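Local coordinates for protein CurM Sulfotransferase (Moorea producta, PDB 4GBM) that probably transfers a sulfonate group from PAPS to a polyketide intermediate of the curacin pathway, as its sulfotransferase domain, at residues I35-S40 against K158-V163. The protein carries 2 engineered substitutions. Residues are numbered along the deposited sequence; the frame is centred on the assembly and turned at random.
Sequences IFILSS and KYIYLV
The rings of Phe36 and Tyr159 stand side by side on one side of a parallel sheet and point the same way. Their planes are only 12° apart, but the rings are offset, so they meet mainly near their rims. Phe36 CD2 and Tyr159 CE1 touch at 3.4 Å. Both CG atoms lie anti to the carbonyl carbon, with chi1 -71° and -66°, which starts the two rings off in the same direction. Leu38 crosses Tyr159 at a slant and sets its CD1 3.7 Å from Tyr159 CD1. The Tyr159 hydroxyl is hydrogen-bonded to Glu151 OE2, and Phe207 meets the ring edge-to-face. An alanine at Tyr159 would probably leave a gap beside Phe36 and Leu38 and deprive Glu151 of its hydroxyl partner. The Tyr161 ring has Val163 CG1 over one face, toward the rim, and Leu38 O in plane at its edge. Its hydroxyl is hydrogen-bonded to Asn201 OD1.

On the other face Ile35, Ile37, Ile160 and Leu162 meet, with Lys158 and Ser39 at its two ends. Ile160 CD1 lies 3.7 Å from Ile35 CG2 and 4.0 Å from Ile37 CG1. Helix 45-53 packs on Ile37 through Leu48 and Leu52.

Four nearly straight backbone hydrogen bonds join the strands: Phe36 N to Lys158 O (2.9 Å), Ile160 N to Phe36 O, Leu38 N to Ile160 O, and Leu162 N to Leu38 O (2.9 Å). Beyond them one water links Ser40 N to Leu162 O. Strand 35-39 is the middle of five parallel strands in order 2-3-1-4-5, the core of the P-loop-like sulfotransferase fold. Its C-terminal end leads to the bound adenosine-3'-5'-diphosphate, whose nearest atom is about 5 Å from the Ser39 side chain.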
ATOM      1  N   ILE A  35      -7.755   8.621   0.117  1.00  9.30           N
ATOM      2  CA  ILE A  35      -7.193   7.895   1.253  1.00  8.58           C
ATOM      3  C   ILE A  35      -5.912   7.211   0.797  1.00  8.47           C
ATOM      4  O   ILE A  35      -5.908   6.527  -0.224  1.00  9.33           O
ATOM      5  CB  ILE A  35      -8.191   6.839   1.769  1.00  8.68           C
ATOM      6  CG1 ILE A  35      -9.480   7.526   2.230  1.00 10.14           C
ATOM      7  CG2 ILE A  35      -7.563   6.008   2.903  1.00 10.54           C
ATOM      8  CD1 ILE A  35     -10.706   6.594   2.258  1.00 12.68           C
ATOM      9  N   PHE A  36      -4.821   7.418   1.538  1.00  8.34           N
ATOM     10  CA  PHE A  36      -3.559   6.712   1.264  1.00  8.00           C
ATOM     11  C   PHE A  36      -3.264   5.681   2.339  1.00  7.52           C
ATOM     12  O   PHE A  36      -3.527   5.922   3.520  1.00  9.66           O
ATOM     13  CB  PHE A  36      -2.384   7.691   1.205  1.00  8.29           C
ATOM     14  CG  PHE A  36      -2.386   8.573  -0.007  1.00  8.22           C
ATOM     15  CD1 PHE A  36      -1.879   8.114  -1.220  1.00  9.24           C
ATOM     16  CD2 PHE A  36      -2.887   9.870   0.061  1.00 10.10           C
ATOM     17  CE1 PHE A  36      -1.879   8.935  -2.349  1.00 11.93           C
ATOM     18  CE2 PHE A  36      -2.892  10.702  -1.061  1.00 11.66           C
ATOM     19  CZ  PHE A  36      -2.381  10.238  -2.266  1.00 11.94           C
ATOM     20  N   ILE A  37      -2.734   4.527   1.936  1.00  8.00           N
ATOM     21  CA  ILE A  37      -2.168   3.586   2.911  1.00  6.80           C
ATOM     22  C   ILE A  37      -0.653   3.647   2.764  1.00  7.57           C
ATOM     23  O   ILE A  37      -0.112   3.318   1.707  1.00  7.52           O
ATOM     24  CB  ILE A  37      -2.659   2.124   2.727  1.00  7.21           C
ATOM     25  CG1 ILE A  37      -4.170   2.028   2.967  1.00  8.59           C
ATOM     26  CG2 ILE A  37      -1.907   1.189   3.693  1.00  6.90           C
ATOM     27  CD1 ILE A  37      -4.808   0.695   2.531  1.00  8.47           C
ATOM     28  N   LEU A  38       0.017   4.092   3.824  1.00  7.37           N
ATOM     29  CA  LEU A  38       1.480   4.191   3.833  1.00  6.94           C
ATOM     30  C   LEU A  38       2.087   3.132   4.732  1.00  6.97           C
ATOM     31  O   LEU A  38       1.662   2.955   5.879  1.00  7.48           O
ATOM     32  CB  LEU A  38       1.925   5.565   4.331  1.00  8.33           C
ATOM     33  CG  LEU A  38       1.370   6.792   3.605  1.00  8.52           C
ATOM     34  CD1 LEU A  38       1.955   8.041   4.223  1.00 10.78           C
ATOM     35  CD2 LEU A  38       1.640   6.741   2.101  1.00 11.27           C
ATOM     36  N   SER A  39       3.102   2.444   4.225  1.00  6.88           N
ATOM     37  CA  SER A  39       3.758   1.414   5.026  1.00  7.24           C
ATOM     38  C   SER A  39       5.081   1.002   4.443  1.00  7.65           C
ATOM     39  O   SER A  39       5.383   1.288   3.285  1.00  8.85           O
ATOM     40  CB  SER A  39       2.875   0.155   5.108  1.00  9.18           C
ATOM     41  OG  SER A  39       2.824  -0.492   3.847  1.00 10.31           O
ATOM     42  N   SER A  40       5.870   0.326   5.266  1.00  7.53           N
ATOM     43  CA  SER A  40       7.030  -0.427   4.801  0.60  8.93           C
ATOM     44  C   SER A  40       6.528  -1.637   4.010  1.00  9.77           C
ATOM     45  O   SER A  40       5.408  -2.103   4.239  1.00  9.96           O
ATOM     46  CB  SER A  40       7.851  -0.889   6.012  0.60  9.34           C
ATOM     47  OG  SER A  40       8.773  -1.918   5.683  0.60 11.00           O
ATOM     48  N   LYS A 158      -6.644  11.713   3.632  1.00  9.20           N
ATOM     49  CA  LYS A 158      -6.410  11.014   4.886  1.00  9.13           C
ATOM     50  C   LYS A 158      -5.355   9.936   4.686  1.00  8.62           C
ATOM     51  O   LYS A 158      -5.274   9.315   3.622  1.00  9.81           O
ATOM     52  CB  LYS A 158      -7.705  10.402   5.413  1.00  9.70           C
ATOM     53  CG  LYS A 158      -8.637  11.425   6.045  1.00 12.63           C
ATOM     54  CD  LYS A 158      -9.861  10.748   6.642  1.00 15.20           C
ATOM     55  CE  LYS A 158     -10.769  11.754   7.331  1.00 18.28           C
ATOM     56  NZ  LYS A 158     -11.359  12.737   6.378  1.00 21.58           N
ATOM     57  N   TYR A 159      -4.546   9.738   5.718  1.00  8.59           N
ATOM     58  CA  TYR A 159      -3.433   8.800   5.676  1.00  8.20           C
ATOM     59  C   TYR A 159      -3.570   7.725   6.724  1.00  8.53           C
ATOM     60  O   TYR A 159      -3.686   8.015   7.918  1.00  9.01           O
ATOM     61  CB  TYR A 159      -2.124   9.557   5.883  1.00  8.76           C
ATOM     62  CG  TYR A 159      -1.842  10.483   4.744  1.00  8.41           C
ATOM     63  CD1 TYR A 159      -1.121  10.046   3.639  1.00  8.16           C
ATOM     64  CD2 TYR A 159      -2.308  11.798   4.754  1.00  8.84           C
ATOM     65  CE1 TYR A 159      -0.866  10.890   2.572  1.00 10.27           C
ATOM     66  CE2 TYR A 159      -2.061  12.653   3.689  1.00  9.14           C
ATOM     67  CZ  TYR A 159      -1.331  12.193   2.607  1.00  8.72           C
ATOM     68  OH  TYR A 159      -1.079  13.027   1.556  1.00 10.98           O
ATOM     69  N   ILE A 160      -3.578   6.478   6.260  1.00  7.81           N
ATOM     70  CA  ILE A 160      -3.521   5.325   7.146  1.00  7.99           C
ATOM     71  C   ILE A 160      -2.070   4.869   7.206  1.00  7.62           C
ATOM     72  O   ILE A 160      -1.506   4.462   6.186  1.00  8.90           O
ATOM     73  CB  ILE A 160      -4.395   4.175   6.617  1.00  7.63           C
ATOM     74  CG1 ILE A 160      -5.850   4.621   6.451  1.00  8.03           C
ATOM     75  CG2 ILE A 160      -4.297   2.951   7.543  1.00  7.60           C
ATOM     76  CD1 ILE A 160      -6.680   3.633   5.615  1.00  8.26           C
ATOM     77  N   TYR A 161      -1.475   4.931   8.399  1.00  7.78           N
ATOM     78  CA  TYR A 161      -0.088   4.533   8.599  1.00  7.51           C
ATOM     79  C   TYR A 161      -0.086   3.135   9.185  1.00  7.39           C
ATOM     80  O   TYR A 161      -0.425   2.942  10.357  1.00  7.83           O
ATOM     81  CB  TYR A 161       0.615   5.542   9.519  1.00  7.82           C
ATOM     82  CG  TYR A 161       2.056   5.233   9.894  1.00  7.84           C
ATOM     83  CD1 TYR A 161       2.875   4.422   9.094  1.00  9.13           C
ATOM     84  CD2 TYR A 161       2.609   5.792  11.043  1.00  9.07           C
ATOM     85  CE1 TYR A 161       4.198   4.163   9.458  1.00  8.92           C
ATOM     86  CE2 TYR A 161       3.926   5.545  11.415  1.00  9.02           C
ATOM     87  CZ  TYR A 161       4.716   4.737  10.616  1.00 10.28           C
ATOM     88  OH  TYR A 161       6.001   4.490  11.004  1.00  9.97           O
ATOM     89  N   LEU A 162       0.254   2.166   8.338  1.00  7.16           N
ATOM     90  CA  LEU A 162       0.288   0.755   8.718  1.00  7.09           C
ATOM     91  C   LEU A 162       1.715   0.366   9.092  1.00  7.57           C
ATOM     92  O   LEU A 162       2.640   0.560   8.303  1.00  7.74           O
ATOM     93  CB  LEU A 162      -0.230  -0.103   7.558  1.00  7.34           C
ATOM     94  CG  LEU A 162      -0.180  -1.624   7.717  1.00  8.52           C
ATOM     95  CD1 LEU A 162      -1.059  -2.124   8.871  1.00  8.81           C
ATOM     96  CD2 LEU A 162      -0.587  -2.275   6.406  1.00 10.09           C
ATOM     97  N   VAL A 163       1.874  -0.158  10.307  1.00  7.44           N
ATOM     98  CA  VAL A 163       3.182  -0.559  10.831  1.00  7.32           C
ATOM     99  C   VAL A 163       3.194  -2.037  11.218  1.00  7.27           C
ATOM    100  O   VAL A 163       2.168  -2.589  11.617  1.00  8.59           O
ATOM    101  CB  VAL A 163       3.634   0.309  12.048  1.00  8.45           C
ATOM    102  CG1 VAL A 163       3.805   1.762  11.654  1.00 10.82           C
ATOM    103  CG2 VAL A 163       2.668   0.197  13.220  1.00  9.52           C
TER
HETATM  104  O   HOH W   1       5.366   0.693   8.099  1.00 10.02           O